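Local coordinates for protein necrotic enteritis toxin B (PDB 4I0N) that forms pores in membranes as a bacterial toxin of the leukocidin/hemolysin family, built on the alpha-hemolysin fold, at residues K78-E83 and D247-L252; A186-Q191 and T256-G261; F193-L198 and F206-D211. One frame throughout, in Å; residues are numbered along the deposited sequence.

Overall arrangement
From the N terminus, the chain first lays down 78-83 on strand 76-92, which is met much later by 247-252 on strand 236-255; contact 1 thus closes a loop of 163 residues. Within that loop, 186-191, in the long connection between strand 165-172 and helix 214-217, pairs with 256-261, beyond strand 236-255, so that contact 2 crosses contact 1. Contact 3, between 193-198 and 206-211, is a short loop nested inside both. Tyr250 joins all three: its hydroxyl meets Asn190 O while its ring packs on Phe206 and against the Phe193 backbone. Together the contacts tie an irregular connection to neighbouring strands of one antiparallel sheet, probably the rim region of the alpha-hemolysin fold.

Contact 1. Residues K78-E83 and D247-L252; sequences KMKWPE and DNDYIL
Trp81 turns one face of its indole to Asn248, whose CB lies 3.4 Å from NE1 and is displaced toward the ring's rim. The indole is directed there by CG standing between the backbone N and the carbonyl carbon (chi1 64°), and the Asn248 amide is turned 79° from the ring. Asn263 receives NE1 and donates to Asn248 OD1, while Asn248 ND2 reaches Asp247 O at 2.9 Å, straight at the hydrogen though ND2 lies above the carbonyl plane; together these bonds help fix the amide's rotation. Glu83 sets its CB 3.5 Å from Asn248 CG, carboxylate almost parallel to the amide, and its OE2 continues to Lys171. These side chains illustrate the alternation of an antiparallel beta ladder: Met79/Tyr250 and Trp81/Asn248 are hydrogen-bonded pairs, with Met79 N to Tyr250 O at 2.7 Å, and their side chains share the face turned to Phe193 and helix 214-217. The non-hydrogen-bonded pairs Lys78/Ile251, Lys80/Asp249 and Pro82/Asp247 carry the more polar face. There Lys80, its chain bent twice near the end, brings NZ to 3.1 Å from Asp247 OD2, forming a salt bridge from above the carboxylate plane (71° out of it). Asp67 is a second partner of this ammonium, and Arg245 of Asp247. Lys78 NZ stays 4.1 Å from Asp249 OD2, beyond a salt bridge, and two waters join the charges instead; Asp249 OD1 also bonds Ser266 OG.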
loop_
_atom_site.group_PDB
_atom_site.type_symbol
_atom_site.label_atom_id
_atom_site.label_comp_id
_atom_site.label_asym_id
_atom_site.label_seq_id
_atom_site.Cartn_x
_atom_site.Cartn_y
_atom_site.Cartn_z
ATOM N N LYS A 78 -15.487 -0.735 22.227
ATOM C CA LYS A 78 -14.512 -0.059 21.381
ATOM C C LYS A 78 -13.963 -0.993 20.332
ATOM O O LYS A 78 -13.475 -2.096 20.634
ATOM C CB LYS A 78 -13.359 0.548 22.186
ATOM C CG LYS A 78 -12.324 1.257 21.277
ATOM C CD LYS A 78 -11.280 2.008 22.059
ATOM C CE LYS A 78 -10.172 1.081 22.499
ATOM N NZ LYS A 78 -9.074 1.891 23.057
ATOM N N MET A 79 -14.049 -0.537 19.088
ATOM C CA MET A 79 -13.466 -1.244 17.956
ATOM C C MET A 79 -12.368 -0.384 17.355
ATOM O O MET A 79 -12.642 0.701 16.827
ATOM C CB MET A 79 -14.552 -1.526 16.910
ATOM C CG MET A 79 -14.004 -2.117 15.585
ATOM S SD MET A 79 -15.391 -2.426 14.470
ATOM C CE MET A 79 -14.587 -2.438 12.870
ATOM N N LYS A 80 -11.122 -0.854 17.456
ATOM C CA LYS A 80 -10.018 -0.211 16.773
ATOM C C LYS A 80 -9.919 -0.779 15.358
ATOM O O LYS A 80 -9.911 -2.004 15.179
ATOM C CB LYS A 80 -8.703 -0.433 17.536
ATOM C CG LYS A 80 -7.541 0.337 16.907
ATOM C CD LYS A 80 -6.247 0.142 17.652
ATOM C CE LYS A 80 -5.648 -1.263 17.457
ATOM N NZ LYS A 80 -5.113 -1.472 16.069
ATOM N N TRP A 81 -9.783 0.091 14.357
ATOM C CA TRP A 81 -9.855 -0.349 12.962
ATOM C C TRP A 81 -8.958 0.555 12.105
ATOM O O TRP A 81 -8.655 1.675 12.522
ATOM C CB TRP A 81 -11.321 -0.343 12.481
ATOM C CG TRP A 81 -11.948 1.018 12.462
ATOM C CD1 TRP A 81 -12.424 1.731 13.532
ATOM C CD2 TRP A 81 -12.130 1.841 11.314
ATOM N NE1 TRP A 81 -12.919 2.951 13.104
ATOM C CE2 TRP A 81 -12.724 3.051 11.751
ATOM C CE3 TRP A 81 -11.833 1.678 9.948
ATOM C CZ2 TRP A 81 -13.046 4.097 10.873
ATOM C CZ3 TRP A 81 -12.162 2.704 9.065
ATOM C CH2 TRP A 81 -12.771 3.906 9.538
ATOM N N PRO A 82 -8.483 0.048 10.948
ATOM C CA PRO A 82 -7.551 0.833 10.136
ATOM C C PRO A 82 -8.282 1.768 9.177
ATOM O O PRO A 82 -9.036 1.316 8.297
ATOM C CB PRO A 82 -6.773 -0.243 9.373
ATOM C CG PRO A 82 -7.766 -1.329 9.176
ATOM C CD PRO A 82 -8.584 -1.346 10.476
ATOM N N GLU A 83 -8.081 3.068 9.368
ATOM C CA GLU A 83 -8.775 4.044 8.547
ATOM C C GLU A 83 -7.957 4.394 7.312
ATOM O O GLU A 83 -8.536 4.678 6.259
ATOM C CB GLU A 83 -9.162 5.284 9.372
ATOM C CG GLU A 83 -10.060 6.296 8.613
ATOM C CD GLU A 83 -9.273 7.262 7.736
ATOM O OE1 GLU A 83 -8.034 7.381 7.913
ATOM O OE2 GLU A 83 -9.903 7.901 6.857
ATOM N N ASP A 247 -4.930 4.192 12.649
ATOM C CA ASP A 247 -6.073 3.524 13.237
ATOM C C ASP A 247 -7.066 4.546 13.739
ATOM O O ASP A 247 -6.697 5.680 14.076
ATOM C CB ASP A 247 -5.625 2.607 14.372
ATOM C CG ASP A 247 -4.827 1.399 13.879
ATOM O OD1 ASP A 247 -5.093 0.885 12.769
ATOM O OD2 ASP A 247 -3.932 0.976 14.626
ATOM N N ASN A 248 -8.340 4.153 13.744
ATOM C CA ASN A 248 -9.394 4.912 14.399
ATOM C C ASN A 248 -10.041 4.050 15.486
ATOM O O ASN A 248 -9.936 2.817 15.450
ATOM C CB ASN A 248 -10.487 5.318 13.384
ATOM C CG ASN A 248 -10.110 6.543 12.516
ATOM O OD1 ASN A 248 -10.989 7.083 11.848
ATOM N ND2 ASN A 248 -8.823 6.945 12.493
ATOM N N ASP A 249 -10.694 4.706 16.440
ATOM C CA ASP A 249 -11.437 4.022 17.484
ATOM C C ASP A 249 -12.908 4.281 17.251
ATOM O O ASP A 249 -13.365 5.434 17.343
ATOM C CB ASP A 249 -11.086 4.592 18.863
ATOM C CG ASP A 249 -9.664 4.261 19.331
ATOM O OD1 ASP A 249 -8.975 3.378 18.765
ATOM O OD2 ASP A 249 -9.247 4.892 20.341
ATOM N N TYR A 250 -13.650 3.214 16.974
ATOM C CA TYR A 250 -15.107 3.314 16.879
ATOM C C TYR A 250 -15.750 2.839 18.189
ATOM O O TYR A 250 -15.600 1.674 18.601
ATOM C CB TYR A 250 -15.630 2.529 15.679
ATOM C CG TYR A 250 -17.147 2.626 15.573
ATOM C CD1 TYR A 250 -17.770 3.839 15.287
ATOM C CD2 TYR A 250 -17.955 1.508 15.810
ATOM C CE1 TYR A 250 -19.179 3.934 15.231
ATOM C CE2 TYR A 250 -19.343 1.594 15.741
ATOM C CZ TYR A 250 -19.946 2.804 15.465
ATOM O OH TYR A 250 -21.322 2.862 15.388
ATOM N N ILE A 251 -16.416 3.773 18.869
ATOM C CA ILE A 251 -16.822 3.583 20.264
ATOM C C ILE A 251 -18.348 3.581 20.366
ATOM O O ILE A 251 -19.022 4.436 19.777
ATOM C CB ILE A 251 -16.248 4.717 21.155
ATOM C CG1 ILE A 251 -14.717 4.671 21.163
ATOM C CG2 ILE A 251 -16.780 4.619 22.587
ATOM C CD1 ILE A 251 -14.056 6.047 21.461
ATOM N N LEU A 252 -18.875 2.613 21.118
ATOM C CA LEU A 252 -20.308 2.509 21.392
ATOM C C LEU A 252 -20.562 2.762 22.869
ATOM O O LEU A 252 -19.871 2.197 23.728
ATOM C CB LEU A 252 -20.835 1.107 21.063
ATOM C CG LEU A 252 -20.853 0.708 19.586
ATOM C CD1 LEU A 252 -21.211 -0.774 19.433
ATOM C CD2 LEU A 252 -21.770 1.621 18.775
HETATM O O HOH W 1 -7.465 1.860 20.483
HETATM O O HOH W 2 -10.131 4.866 23.284
HETATM O O HOH W 3 -6.623 -1.270 13.616
HETATM O O HOH W 4 -7.643 8.745 10.342
#

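Contact 2. Residues A186-Q191 and T256-G261; sequences AIYGNQ and TTQWRG
Arg260 NH2 grips two successive carbonyls, Ala186 O and Ile187 O, at 3.0 Å each. It lies well above both carbonyl planes, whereas Ile187 O sits in the plane of the guanidinium. The side chain gets there extended as far as NE, with CG anti to the backbone N (chi1 -178°), and Gly189 CA lies over one guanidinium face near its rim. Beside these two bonds the backbones meet in a single bridge: Gly261 N donates to Tyr188 O at 2.8 Å, and Asn190 N returns to Gly261 O at 2.8 Å. The carbonyls press so close that neither glycine has room for a CB, and Gly189 has a positive phi (70°).

Farther out, Ile187 CG2 rests 3.6 Å from Gln258 CD, the two side chains crossing at about a right angle. Tyr188 CE1 packs on Gln258 CG, and the ring edge faces Trp259 O, a buried carbonyl without a partner. A water spans Gln258 NE2 and Ile187 O. Tyr184 OH holds Arg260 NH1. The bridge docks this loop, from the connection of strand 165-172 to helix 214-217, on strand 258-279, probably in the rim region. Through the backbone, Arg260 bonds Asn253 of strand 236-255 and Trp259 bonds Arg197.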
loop_
_atom_site.group_PDB
_atom_site.type_symbol
_atom_site.label_atom_id
_atom_site.label_comp_id
_atom_site.label_asym_id
_atom_site.label_seq_id
_atom_site.Cartn_x
_atom_site.Cartn_y
_atom_site.Cartn_z
ATOM N N ALA A 186 -28.733 12.348 15.079
ATOM C CA ALA A 186 -28.968 13.048 16.349
ATOM C C ALA A 186 -29.112 12.118 17.555
ATOM O O ALA A 186 -28.683 12.466 18.651
ATOM C CB ALA A 186 -30.186 13.966 16.243
ATOM N N ILE A 187 -29.702 10.944 17.344
ATOM C CA ILE A 187 -29.894 9.974 18.417
ATOM C C ILE A 187 -28.761 8.932 18.450
ATOM O O ILE A 187 -28.108 8.777 19.476
ATOM C CB ILE A 187 -31.263 9.276 18.322
ATOM C CG1 ILE A 187 -32.394 10.318 18.262
ATOM C CG2 ILE A 187 -31.471 8.317 19.493
ATOM C CD1 ILE A 187 -33.777 9.721 17.969
ATOM N N TYR A 188 -28.519 8.251 17.324
ATOM C CA TYR A 188 -27.571 7.110 17.285
ATOM C C TYR A 188 -26.109 7.468 17.052
ATOM O O TYR A 188 -25.238 6.590 17.119
ATOM C CB TYR A 188 -28.028 6.078 16.253
ATOM C CG TYR A 188 -29.493 5.744 16.420
ATOM C CD1 TYR A 188 -29.937 5.028 17.530
ATOM C CD2 TYR A 188 -30.440 6.192 15.496
ATOM C CE1 TYR A 188 -31.298 4.739 17.706
ATOM C CE2 TYR A 188 -31.799 5.907 15.664
ATOM C CZ TYR A 188 -32.213 5.174 16.767
ATOM O OH TYR A 188 -33.552 4.892 16.938
ATOM N N GLY A 189 -25.835 8.744 16.785
ATOM C CA GLY A 189 -24.464 9.202 16.552
ATOM C C GLY A 189 -24.000 8.655 15.219
ATOM O O GLY A 189 -24.770 8.621 14.261
ATOM N N ASN A 190 -22.738 8.228 15.167
ATOM C CA ASN A 190 -22.194 7.598 13.977
ATOM C C ASN A 190 -22.465 6.094 14.036
ATOM O O ASN A 190 -22.006 5.416 14.945
ATOM C CB ASN A 190 -20.680 7.846 13.860
ATOM C CG ASN A 190 -20.139 7.441 12.504
ATOM O OD1 ASN A 190 -20.728 6.588 11.821
ATOM N ND2 ASN A 190 -19.050 8.081 12.073
ATOM N N GLN A 191 -23.223 5.590 13.070
ATOM C CA GLN A 191 -23.614 4.179 13.069
ATOM C C GLN A 191 -22.632 3.271 12.325
ATOM O O GLN A 191 -22.918 2.091 12.111
ATOM C CB GLN A 191 -25.039 4.052 12.499
ATOM C CG GLN A 191 -26.094 4.619 13.442
ATOM C CD GLN A 191 -27.393 4.871 12.739
ATOM O OE1 GLN A 191 -28.307 4.034 12.779
ATOM N NE2 GLN A 191 -27.485 6.008 12.061
ATOM N N THR A 256 -29.382 4.684 27.712
ATOM C CA THR A 256 -30.687 4.343 28.296
ATOM C C THR A 256 -31.590 3.490 27.404
ATOM O O THR A 256 -32.012 2.412 27.813
ATOM C CB THR A 256 -31.430 5.584 28.824
ATOM O OG1 THR A 256 -30.514 6.383 29.577
ATOM C CG2 THR A 256 -32.612 5.172 29.714
ATOM N N THR A 257 -31.878 3.967 26.197
ATOM C CA THR A 257 -32.823 3.281 25.325
ATOM C C THR A 257 -32.240 2.817 23.991
ATOM O O THR A 257 -32.883 2.050 23.265
ATOM C CB THR A 257 -34.071 4.150 25.103
ATOM O OG1 THR A 257 -33.661 5.488 24.794
ATOM C CG2 THR A 257 -34.914 4.169 26.377
ATOM N N GLN A 258 -31.015 3.263 23.687
ATOM C CA GLN A 258 -30.333 2.891 22.450
ATOM C C GLN A 258 -28.829 3.082 22.546
ATOM O O GLN A 258 -28.326 3.764 23.440
ATOM C CB GLN A 258 -30.876 3.672 21.229
ATOM C CG GLN A 258 -30.667 5.181 21.283
ATOM C CD GLN A 258 -31.664 5.883 22.183
ATOM O OE1 GLN A 258 -32.848 5.540 22.212
ATOM N NE2 GLN A 258 -31.187 6.867 22.929
ATOM N N TRP A 259 -28.135 2.461 21.600
ATOM C CA TRP A 259 -26.724 2.669 21.398
ATOM C C TRP A 259 -26.426 3.972 20.659
ATOM O O TRP A 259 -27.153 4.361 19.742
ATOM C CB TRP A 259 -26.156 1.503 20.590
ATOM C CG TRP A 259 -26.022 0.259 21.391
ATOM C CD1 TRP A 259 -26.806 -0.861 21.322
ATOM C CD2 TRP A 259 -25.044 0.010 22.396
ATOM N NE1 TRP A 259 -26.345 -1.812 22.222
ATOM C CE2 TRP A 259 -25.279 -1.294 22.905
ATOM C CE3 TRP A 259 -23.983 0.763 22.925
ATOM C CZ2 TRP A 259 -24.480 -1.865 23.917
ATOM C CZ3 TRP A 259 -23.195 0.202 23.924
ATOM C CH2 TRP A 259 -23.455 -1.100 24.417
ATOM N N ARG A 260 -25.327 4.614 21.043
ATOM C CA ARG A 260 -24.801 5.784 20.326
ATOM C C ARG A 260 -23.339 5.523 19.933
ATOM O O ARG A 260 -22.517 5.112 20.780
ATOM C CB ARG A 260 -24.884 7.034 21.209
ATOM C CG ARG A 260 -24.403 8.319 20.549
ATOM C CD ARG A 260 -24.795 9.500 21.423
ATOM N NE ARG A 260 -24.332 10.777 20.922
ATOM C CZ ARG A 260 -25.016 11.537 20.072
ATOM N NH1 ARG A 260 -24.518 12.705 19.683
ATOM N NH2 ARG A 260 -26.184 11.133 19.615
ATOM N N GLY A 261 -23.009 5.781 18.668
ATOM C CA GLY A 261 -21.624 5.514 18.187
ATOM C C GLY A 261 -20.852 6.796 17.965
ATOM O O GLY A 261 -21.435 7.822 17.618
HETATM O O HOH W 5 -28.757 8.288 22.001
HETATM O O HOH W 6 -34.416 4.871 20.264
#

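Contact 3. Residues F193-L198 and F206-D211; sequences FMKSRL and FTDDRD. With EDO (1,2-ethanediol), chain G.
Lys195 and Thr207 owe their contacts to their torsions. In Lys195, CG is anti to the backbone N (chi1 -173°) and the chain beyond it is extended, laying CD beside Phe206 O (3.7 Å) and bringing NZ to the Asp208 carboxylate. In Thr207, OG1 is anti to the carbonyl carbon (chi1 -53°), beside its own backbone N, and both atoms therefore converge on one acceptor. That acceptor is Phe193 O: Thr207 N donates to it at 2.9 Å, and Thr207 OG1 adds a weak bond at 3.2 Å. Phe206 CA offers Phe193 O a CA-H...O contact at 3.2 Å, and the Phe206 ring edge meets the same oxygen.

At the more exposed margin, Lys195 NZ forms a salt bridge to Asp208 OD1 at 3.1 Å, arriving on the syn side, 20° out of the carboxylate plane; its approach to OD2 is long and weak. In this irregular connection from strand 165-172 to helix 214-217, probably part of the rim region, the backbones meet in one isolated bridge, Met194 with Phe206, and Lys195 also bonds Asn205 through the backbone. Just beyond, Ser196 OG accepts from Leu198 N at 3.1 Å, an ST turn.

Phe193 and Phe206 both pack on Met79 of strand 76-92, and Phe193 also meets Trp81 edge-to-face and Ile216 of helix 214-217. Met194 and Phe206 lie on Leu252 of strand 236-255.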
loop_
_atom_site.group_PDB
_atom_site.type_symbol
_atom_site.label_atom_id
_atom_site.label_comp_id
_atom_site.label_asym_id
_atom_site.label_seq_id
_atom_site.Cartn_x
_atom_site.Cartn_y
_atom_site.Cartn_z
ATOM N N PHE A 193 -20.071 1.080 12.439
ATOM C CA PHE A 193 -19.981 -0.377 12.604
ATOM C C PHE A 193 -20.911 -0.885 13.685
ATOM O O PHE A 193 -20.643 -1.907 14.316
ATOM C CB PHE A 193 -18.538 -0.836 12.899
ATOM C CG PHE A 193 -17.509 -0.318 11.914
ATOM C CD1 PHE A 193 -17.545 -0.704 10.574
ATOM C CD2 PHE A 193 -16.478 0.519 12.350
ATOM C CE1 PHE A 193 -16.582 -0.245 9.675
ATOM C CE2 PHE A 193 -15.518 0.992 11.460
ATOM C CZ PHE A 193 -15.573 0.607 10.114
ATOM N N MET A 194 -22.022 -0.186 13.866
ATOM C CA MET A 194 -23.024 -0.548 14.877
ATOM C C MET A 194 -23.915 -1.683 14.375
ATOM O O MET A 194 -24.634 -1.524 13.377
ATOM C CB MET A 194 -23.850 0.693 15.231
ATOM C CG MET A 194 -24.909 0.471 16.328
ATOM S SD MET A 194 -26.045 1.866 16.508
ATOM C CE MET A 194 -24.964 3.106 17.247
ATOM N N LYS A 195 -23.864 -2.827 15.047
ATOM C CA LYS A 195 -24.657 -4.003 14.630
ATOM C C LYS A 195 -26.152 -3.804 14.895
ATOM O O LYS A 195 -26.989 -4.079 14.020
ATOM C CB LYS A 195 -24.125 -5.267 15.316
ATOM C CG LYS A 195 -24.725 -6.587 14.857
ATOM C CD LYS A 195 -23.957 -7.731 15.508
ATOM C CE LYS A 195 -24.531 -9.087 15.131
ATOM N NZ LYS A 195 -23.606 -10.188 15.556
ATOM N N SER A 196 -26.485 -3.297 16.085
ATOM C CA SER A 196 -27.879 -3.023 16.466
ATOM C C SER A 196 -28.025 -1.714 17.236
ATOM O O SER A 196 -27.218 -1.404 18.104
ATOM C CB SER A 196 -28.449 -4.173 17.318
ATOM O OG SER A 196 -29.772 -3.889 17.731
ATOM N N ARG A 197 -29.078 -0.955 16.928
ATOM C CA ARG A 197 -29.402 0.253 17.687
ATOM C C ARG A 197 -29.920 -0.074 19.087
ATOM O O ARG A 197 -29.745 0.709 20.024
ATOM C CB ARG A 197 -30.452 1.072 16.950
ATOM C CG ARG A 197 -29.944 1.723 15.687
ATOM C CD ARG A 197 -31.141 2.243 14.908
ATOM N NE ARG A 197 -30.739 3.092 13.798
ATOM C CZ ARG A 197 -31.599 3.705 12.992
ATOM N NH1 ARG A 197 -32.909 3.547 13.184
ATOM N NH2 ARG A 197 -31.152 4.468 12.005
ATOM N N LEU A 198 -30.535 -1.243 19.222
ATOM C CA LEU A 198 -31.320 -1.559 20.414
ATOM C C LEU A 198 -30.785 -2.729 21.229
ATOM O O LEU A 198 -31.048 -2.813 22.443
ATOM C CB LEU A 198 -32.780 -1.825 20.031
ATOM C CG LEU A 198 -33.526 -0.765 19.205
ATOM C CD1 LEU A 198 -34.937 -1.270 18.905
ATOM C CD2 LEU A 198 -33.580 0.581 19.905
ATOM N N PHE A 206 -20.678 -4.886 17.384
ATOM C CA PHE A 206 -19.983 -4.398 16.213
ATOM C C PHE A 206 -20.235 -5.315 15.024
ATOM O O PHE A 206 -20.476 -6.522 15.196
ATOM C CB PHE A 206 -18.484 -4.295 16.508
ATOM C CG PHE A 206 -18.147 -3.260 17.545
ATOM C CD1 PHE A 206 -18.268 -1.901 17.253
ATOM C CD2 PHE A 206 -17.686 -3.644 18.806
ATOM C CE1 PHE A 206 -17.953 -0.931 18.207
ATOM C CE2 PHE A 206 -17.382 -2.682 19.777
ATOM C CZ PHE A 206 -17.509 -1.329 19.481
ATOM N N THR A 207 -20.198 -4.731 13.827
ATOM C CA THR A 207 -20.309 -5.478 12.566
ATOM C C THR A 207 -19.448 -6.755 12.590
ATOM O O THR A 207 -18.263 -6.696 12.913
ATOM C CB THR A 207 -19.870 -4.568 11.383
ATOM O OG1 THR A 207 -20.602 -3.347 11.445
ATOM C CG2 THR A 207 -20.115 -5.229 10.028
ATOM N N ASP A 208 -20.047 -7.901 12.252
ATOM C CA ASP A 208 -19.310 -9.169 12.109
ATOM C C ASP A 208 -18.219 -9.068 11.049
ATOM O O ASP A 208 -18.394 -8.348 10.063
ATOM C CB ASP A 208 -20.271 -10.300 11.714
ATOM C CG ASP A 208 -21.284 -10.615 12.797
ATOM O OD1 ASP A 208 -20.976 -10.378 13.986
ATOM O OD2 ASP A 208 -22.395 -11.109 12.459
ATOM N N ASP A 209 -17.119 -9.799 11.241
ATOM C CA ASP A 209 -16.005 -9.824 10.274
ATOM C C ASP A 209 -16.426 -10.090 8.843
ATOM O O ASP A 209 -15.935 -9.441 7.934
ATOM C CB ASP A 209 -14.947 -10.866 10.629
ATOM C CG ASP A 209 -13.965 -10.395 11.682
ATOM O OD1 ASP A 209 -13.546 -9.217 11.693
ATOM O OD2 ASP A 209 -13.595 -11.245 12.499
ATOM N N ARG A 210 -17.312 -11.069 8.640
ATOM C CA ARG A 210 -17.763 -11.421 7.284
ATOM C C ARG A 210 -18.549 -10.297 6.582
ATOM O O ARG A 210 -18.698 -10.322 5.347
ATOM C CB ARG A 210 -18.584 -12.718 7.317
ATOM N N ASP A 211 -19.019 -9.309 7.353
ATOM C CA ASP A 211 -19.710 -8.148 6.786
ATOM C C ASP A 211 -18.823 -6.908 6.667
ATOM O O ASP A 211 -19.324 -5.852 6.307
ATOM C CB ASP A 211 -20.931 -7.773 7.622
ATOM C CG ASP A 211 -21.925 -8.908 7.754
ATOM O OD1 ASP A 211 -21.999 -9.756 6.836
ATOM O OD2 ASP A 211 -22.616 -8.947 8.790
HETATM C C1 EDO G . -28.963 -3.194 26.529
HETATM O O1 EDO G . -29.334 -3.842 25.307
HETATM C C2 EDO G . -27.893 -4.013 27.243
HETATM O O2 EDO G . -26.590 -3.466 26.992
#